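Local coordinates for penicillin-binding protein 2 (Pbp2) (Helicobacter pylori, PDB 5LP5) that probably cross-links peptidoglycan as a penicillin-binding transpeptidase that helps set cell shape, working in complex with the rod shape-determining protein MreC, at residues P51-I56 and N196-K202; I508-T514 and I545-Y551. All coordinates share one frame; numbering follows the deposited sequence.

Contact 1 of 2, residues P51-I56 and N196-K202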
loop_
_atom_site.group_PDB
_atom_site.type_symbol
_atom_site.label_atom_id
_atom_site.label_comp_id
_atom_site.label_asym_id
_atom_site.label_seq_id
_atom_site.Cartn_x
_atom_site.Cartn_y
_atom_site.Cartn_z
ATOM N N PRO A 51 4.508 10.183 2.526
ATOM C CA PRO A 51 3.440 9.369 3.107
ATOM C C PRO A 51 2.881 8.349 2.155
ATOM O O PRO A 51 2.940 8.545 0.966
ATOM C CB PRO A 51 2.371 10.397 3.479
ATOM C CG PRO A 51 2.584 11.524 2.517
ATOM C CD PRO A 51 4.054 11.546 2.201
ATOM N N THR A 52 2.356 7.259 2.698
ATOM C CA THR A 52 1.824 6.151 1.902
ATOM C C THR A 52 0.511 6.605 1.302
ATOM O O THR A 52 -0.269 7.286 1.967
ATOM C CB THR A 52 1.636 4.872 2.777
ATOM O OG1 THR A 52 1.449 3.718 1.942
ATOM C CG2 THR A 52 0.450 5.007 3.743
ATOM N N ARG A 53 0.269 6.259 0.044
ATOM C CA ARG A 53 -0.952 6.734 -0.632
ATOM C C ARG A 53 -2.195 6.235 0.055
ATOM O O ARG A 53 -2.283 5.059 0.382
ATOM C CB ARG A 53 -0.995 6.346 -2.105
ATOM C CG ARG A 53 -2.197 6.923 -2.835
ATOM C CD ARG A 53 -2.158 6.617 -4.331
ATOM N NE ARG A 53 -3.391 7.059 -4.985
ATOM C CZ ARG A 53 -3.539 8.209 -5.639
ATOM N NH1 ARG A 53 -2.519 9.054 -5.781
ATOM N NH2 ARG A 53 -4.716 8.500 -6.168
ATOM N N GLY A 54 -3.148 7.143 0.262
ATOM C CA GLY A 54 -4.347 6.877 1.076
ATOM C C GLY A 54 -5.242 5.753 0.574
ATOM O O GLY A 54 -5.340 5.507 -0.629
ATOM N N ASN A 55 -5.904 5.075 1.509
ATOM C CA ASN A 55 -6.822 3.989 1.172
ATOM C C ASN A 55 -8.154 4.532 0.698
ATOM O O ASN A 55 -8.608 5.581 1.168
ATOM C CB ASN A 55 -7.103 3.106 2.383
ATOM C CG ASN A 55 -5.931 2.239 2.770
ATOM O OD1 ASN A 55 -5.034 1.973 1.977
ATOM N ND2 ASN A 55 -5.940 1.782 4.016
ATOM N N ILE A 56 -8.788 3.797 -0.211
ATOM C CA ILE A 56 -10.148 4.112 -0.628
ATOM C C ILE A 56 -11.124 3.099 -0.031
ATOM O O ILE A 56 -10.975 1.879 -0.209
ATOM C CB ILE A 56 -10.306 4.185 -2.172
ATOM C CG1 ILE A 56 -9.430 5.297 -2.728
ATOM C CG2 ILE A 56 -11.755 4.473 -2.568
ATOM C CD1 ILE A 56 -9.363 5.354 -4.242
ATOM N N ASN A 196 -6.653 13.032 -6.302
ATOM C CA ASN A 196 -5.225 12.698 -6.240
ATOM C C ASN A 196 -4.517 13.427 -5.119
ATOM O O ASN A 196 -3.817 12.815 -4.315
ATOM C CB ASN A 196 -4.512 13.041 -7.521
ATOM C CG ASN A 196 -3.145 12.392 -7.601
ATOM O OD1 ASN A 196 -3.053 11.183 -7.743
ATOM N ND2 ASN A 196 -2.080 13.184 -7.512
ATOM N N LYS A 197 -4.700 14.744 -5.077
ATOM C CA LYS A 197 -4.080 15.566 -4.052
ATOM C C LYS A 197 -4.358 15.053 -2.656
ATOM O O LYS A 197 -3.439 14.938 -1.851
ATOM C CB LYS A 197 -4.566 17.003 -4.159
ATOM C CG LYS A 197 -3.995 17.729 -5.350
ATOM C CD LYS A 197 -4.054 19.233 -5.148
ATOM C CE LYS A 197 -3.662 19.973 -6.421
ATOM N NZ LYS A 197 -4.621 19.707 -7.535
ATOM N N LEU A 198 -5.621 14.754 -2.376
ATOM C CA LEU A 198 -6.005 14.180 -1.083
ATOM C C LEU A 198 -5.284 12.863 -0.821
ATOM O O LEU A 198 -4.581 12.720 0.165
ATOM C CB LEU A 198 -7.523 13.970 -1.021
ATOM C CG LEU A 198 -8.084 13.276 0.219
ATOM C CD1 LEU A 198 -7.894 14.175 1.415
ATOM C CD2 LEU A 198 -9.556 12.925 0.090
ATOM N N LEU A 199 -5.469 11.913 -1.730
ATOM C CA LEU A 199 -4.979 10.536 -1.548
ATOM C C LEU A 199 -3.461 10.464 -1.392
ATOM O O LEU A 199 -2.927 9.649 -0.622
ATOM C CB LEU A 199 -5.435 9.662 -2.721
ATOM C CG LEU A 199 -6.940 9.372 -2.697
ATOM C CD1 LEU A 199 -7.440 8.898 -4.062
ATOM C CD2 LEU A 199 -7.259 8.346 -1.611
ATOM N N GLN A 200 -2.784 11.338 -2.125
ATOM C CA GLN A 200 -1.335 11.374 -2.133
ATOM C C GLN A 200 -0.788 11.962 -0.846
ATOM O O GLN A 200 0.240 11.530 -0.343
ATOM C CB GLN A 200 -0.839 12.211 -3.310
ATOM C CG GLN A 200 0.657 12.123 -3.506
ATOM C CD GLN A 200 1.042 12.287 -4.948
ATOM O OE1 GLN A 200 0.921 13.378 -5.513
ATOM N NE2 GLN A 200 1.487 11.192 -5.567
ATOM N N GLY A 201 -1.464 12.970 -0.327
ATOM C CA GLY A 201 -0.986 13.654 0.865
ATOM C C GLY A 201 0.158 14.615 0.603
ATOM O O GLY A 201 0.524 14.848 -0.538
ATOM N N LYS A 202 0.715 15.175 1.673
ATOM C CA LYS A 202 1.783 16.182 1.586
ATOM C C LYS A 202 3.088 15.571 2.092
ATOM O O LYS A 202 3.084 14.854 3.096
ATOM C CB LYS A 202 1.456 17.422 2.422
ATOM C CG LYS A 202 0.086 18.019 2.160
ATOM C CD LYS A 202 -0.480 18.712 3.397
ATOM C CE LYS A 202 0.187 20.057 3.636
ATOM N NZ LYS A 202 -0.168 21.041 2.573
#

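Contact 2 of 2, residues I508-T514 and I545-Y551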
loop_
_atom_site.group_PDB
_atom_site.type_symbol
_atom_site.label_atom_id
_atom_site.label_comp_id
_atom_site.label_asym_id
_atom_site.label_seq_id
_atom_site.Cartn_x
_atom_site.Cartn_y
_atom_site.Cartn_z
ATOM N N ILE A 508 -41.388 -3.895 -2.497
ATOM C CA ILE A 508 -41.761 -2.520 -2.211
ATOM C C ILE A 508 -42.545 -1.975 -3.397
ATOM O O ILE A 508 -42.488 -2.529 -4.509
ATOM C CB ILE A 508 -40.496 -1.638 -2.041
ATOM C CG1 ILE A 508 -39.571 -2.194 -0.958
ATOM C CG2 ILE A 508 -40.852 -0.191 -1.709
ATOM C CD1 ILE A 508 -40.145 -2.114 0.438
ATOM N N THR A 509 -43.245 -0.864 -3.171
ATOM C CA THR A 509 -43.930 -0.163 -4.251
ATOM C C THR A 509 -42.985 0.692 -5.066
ATOM O O THR A 509 -42.242 1.502 -4.521
ATOM C CB THR A 509 -45.072 0.708 -3.735
ATOM O OG1 THR A 509 -45.889 -0.061 -2.843
ATOM C CG2 THR A 509 -45.934 1.162 -4.880
ATOM N N LEU A 510 -43.057 0.495 -6.382
ATOM C CA LEU A 510 -42.190 1.138 -7.345
ATOM C C LEU A 510 -42.948 2.149 -8.207
ATOM O O LEU A 510 -44.155 2.039 -8.404
ATOM C CB LEU A 510 -41.567 0.076 -8.256
ATOM C CG LEU A 510 -40.470 -0.814 -7.671
ATOM C CD1 LEU A 510 -40.194 -2.042 -8.518
ATOM C CD2 LEU A 510 -39.192 -0.021 -7.522
ATOM N N ALA A 511 -42.200 3.120 -8.728
ATOM C CA ALA A 511 -42.691 4.097 -9.697
ATOM C C ALA A 511 -41.595 4.291 -10.759
ATOM O O ALA A 511 -40.461 4.602 -10.422
ATOM C CB ALA A 511 -42.996 5.409 -8.996
ATOM N N CYS A 512 -41.938 4.115 -12.032
ATOM C CA CYS A 512 -40.945 4.046 -13.114
ATOM C C CYS A 512 -41.365 4.814 -14.382
ATOM O O CYS A 512 -42.453 5.383 -14.471
ATOM C CB CYS A 512 -40.687 2.564 -13.479
ATOM S SG CYS A 512 -42.207 1.623 -13.846
ATOM N N LYS A 513 -40.456 4.844 -15.347
ATOM C CA LYS A 513 -40.739 5.224 -16.729
ATOM C C LYS A 513 -39.767 4.452 -17.614
ATOM O O LYS A 513 -38.564 4.418 -17.358
ATOM C CB LYS A 513 -40.582 6.729 -16.958
ATOM C CG LYS A 513 -40.892 7.189 -18.385
ATOM C CD LYS A 513 -42.378 7.080 -18.713
ATOM C CE LYS A 513 -42.647 6.935 -20.203
ATOM N NZ LYS A 513 -42.443 5.541 -20.713
ATOM N N THR A 514 -40.286 3.807 -18.643
ATOM C CA THR A 514 -39.434 3.090 -19.581
ATOM C C THR A 514 -39.031 4.018 -20.721
ATOM O O THR A 514 -39.576 5.129 -20.859
ATOM C CB THR A 514 -40.153 1.863 -20.162
ATOM O OG1 THR A 514 -41.480 2.238 -20.559
ATOM C CG2 THR A 514 -40.219 0.752 -19.126
ATOM N N ILE A 545 -34.777 2.331 -18.401
ATOM C CA ILE A 545 -35.781 2.308 -17.347
ATOM C C ILE A 545 -35.207 3.087 -16.175
ATOM O O ILE A 545 -34.084 2.846 -15.746
ATOM C CB ILE A 545 -36.156 0.873 -16.918
ATOM C CG1 ILE A 545 -37.266 0.885 -15.853
ATOM C CG2 ILE A 545 -34.922 0.108 -16.443
ATOM C CD1 ILE A 545 -38.046 -0.408 -15.765
ATOM N N THR A 546 -35.964 4.063 -15.696
ATOM C CA THR A 546 -35.571 4.832 -14.529
ATOM C C THR A 546 -36.746 4.764 -13.580
ATOM O O THR A 546 -37.832 4.439 -13.976
ATOM C CB THR A 546 -35.187 6.270 -14.905
ATOM O OG1 THR A 546 -34.504 6.895 -13.817
ATOM C CG2 THR A 546 -36.409 7.082 -15.274
ATOM N N ALA A 547 -36.512 5.008 -12.305
ATOM C CA ALA A 547 -37.524 4.721 -11.280
ATOM C C ALA A 547 -37.141 5.284 -9.913
ATOM O O ALA A 547 -35.958 5.394 -9.605
ATOM C CB ALA A 547 -37.757 3.212 -11.181
ATOM N N PHE A 548 -38.146 5.646 -9.112
ATOM C CA PHE A 548 -37.931 6.017 -7.709
ATOM C C PHE A 548 -38.692 5.116 -6.727
ATOM O O PHE A 548 -39.721 4.508 -7.056
ATOM C CB PHE A 548 -38.262 7.480 -7.458
ATOM C CG PHE A 548 -39.715 7.813 -7.570
ATOM C CD1 PHE A 548 -40.529 7.791 -6.458
ATOM C CD2 PHE A 548 -40.259 8.201 -8.785
ATOM C CE1 PHE A 548 -41.869 8.128 -6.554
ATOM C CE2 PHE A 548 -41.591 8.547 -8.890
ATOM C CZ PHE A 548 -42.399 8.510 -7.768
ATOM N N LEU A 549 -38.163 5.028 -5.517
ATOM C CA LEU A 549 -38.710 4.124 -4.534
ATOM C C LEU A 549 -38.368 4.568 -3.117
ATOM O O LEU A 549 -37.348 5.205 -2.880
ATOM C CB LEU A 549 -38.197 2.697 -4.770
ATOM C CG LEU A 549 -36.725 2.408 -4.463
ATOM C CD1 LEU A 549 -36.485 0.933 -4.226
ATOM C CD2 LEU A 549 -35.863 2.916 -5.592
ATOM N N PRO A 550 -39.235 4.230 -2.170
ATOM C CA PRO A 550 -40.559 3.640 -2.367
ATOM C C PRO A 550 -41.574 4.711 -2.800
ATOM O O PRO A 550 -41.398 5.901 -2.499
ATOM C CB PRO A 550 -40.891 3.097 -0.983
ATOM C CG PRO A 550 -40.152 4.000 -0.042
ATOM C CD PRO A 550 -38.884 4.376 -0.753
ATOM N N TYR A 551 -42.628 4.310 -3.497
ATOM C CA TYR A 551 -43.552 5.305 -4.045
ATOM C C TYR A 551 -44.146 6.215 -2.968
ATOM O O TYR A 551 -44.279 7.425 -3.163
ATOM C CB TYR A 551 -44.679 4.647 -4.849
ATOM C CG TYR A 551 -45.771 5.631 -5.201
ATOM C CD1 TYR A 551 -45.484 6.769 -5.952
ATOM C CD2 TYR A 551 -47.075 5.458 -4.747
ATOM C CE1 TYR A 551 -46.468 7.696 -6.250
ATOM C CE2 TYR A 551 -48.069 6.377 -5.061
ATOM C CZ TYR A 551 -47.749 7.495 -5.815
ATOM O OH TYR A 551 -48.682 8.429 -6.144
#

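Contact 1 of 2, residues P51-I56 and N196-K202
Asn196, at the start of the short helix 196-200, offers OD1 to Arg53, whose NH1 donates to it at 2.9 Å with an N-H...O angle of 160°. The oxygen lies near the guanidinium plane, at its edge, while the nitrogen stands well above the amide's carbonyl plane; the same OD1 accepts the backbone N-H of Gly187. Arg53 suits this place because it is long: with CG anti to the backbone N (chi1 -176°) and the chain extended as far as NE, it runs back along the helix from Leu199 to Asn196, and NH2 goes on to a salt bridge with Glu192.

One turn later Leu199 plays two parts. Its carbonyl O receives the backbone N of Gly54 at 2.7 Å, a nearly straight bond that ties the loop to the helix's last turn. Its side chain lies against the same loop: CB sits 3.6 Å above one face of the Arg53 guanidinium, near the rim, and CD2 meets Ile56 CG1 at 3.9 Å. Gly54, with no side chain, brings its CA to 4.5 Å from Leu199 CA, where a beta carbon would face Leu199 O.

Gln200 ends the helix, and Gly201 follows with a positive phi of 77°, a conformation glycine adopts easily. Beyond, the Pro51 ring lies against the exit, its CG 3.4 Å from Lys202 O.

The contact thus pins the loop between strands 43-49 and 56-57 to helix 196-200. Leu199 rests on Leu231 of strand 231-232, while Ile56 touches Ile191 of helix 190-194 and opens strand 56-57, its backbone bonded to Leu64 and Ala65 of strand 63-76.

Contact 2 of 2, residues I508-T514 and I545-Y551
Thr546 OG1 is held by two hydroxyls, Thr448 OG1 and Thr559 OG1, while the backbone of Thr546 pairs with Lys513: Lys513 N reaches Thr546 O at 3.0 Å and Thr546 N reaches Lys513 O at 3.1 Å. This hydrogen-bonded pair belongs to the antiparallel edge of the five-stranded sheet in the transpeptidase domain, a fold of the beta-lactamase clan, where strand 511-517 borders strand 542-549. Two residues along, Ala511 O accepts the backbone N of Phe548 at 2.9 Å, and Ala511 N returns a longer bond of 3.3 Å to Phe548 O.

Ala511 and Phe548 share a face of the sheet, and the pairing works because one is small and the other flat. Phe548 places CG between its backbone N and carbonyl carbon (chi1 68°), which swings the ring across to its neighbour. Ala511 CB then lies 3.6 Å from the ring centroid and 23° off the ring normal, a CH-pi contact offset toward the rim. Arg485 of helix 475-493 also touches Phe548.

On the other face, Cys512 and Ala547 form a non-hydrogen-bonded pair, their CB atoms 3.8 Å apart. Cys512 is tied by a disulfide to Cys492, joining the edge strand to the end of helix 475-493, while Ala547 and Ile545 pack on Leu575 of helix 572-584.

Past the strand ends, a cis peptide before Pro550 turns the chain, yet Tyr551 N still donates to Thr509 O at 3.0 Å from above the carbonyl plane. Pro550 lies alongside Ile508, and Tyr551 stacks on Tyr489.

Lys513 probably begins the KTG-type motif of this family. Its side chain curls from the strand, and NZ donates to Thr514 O at 2.9 Å, approaching from above that carbonyl plane.

In the fold
Contact 1 and contact 2 lie in different domains and follow one another in series along the chain. Their centres are 39 Å apart and their nearest atoms about 24 Å, on opposite sides of the chain's centre, so neither touches the other. Contact 1 fastens a loop within the dimerisation domain, close to MreC: Thr52 packs on Tyr220 of the MreC chain. Contact 2 builds the edge of the transpeptidase sheet, where no other protein chain touches its segments. It bears more directly on the probable active site, since Lys513 appears to accompany an SxxK motif formed by Ser311 and Lys314, as in other penicillin-binding proteins.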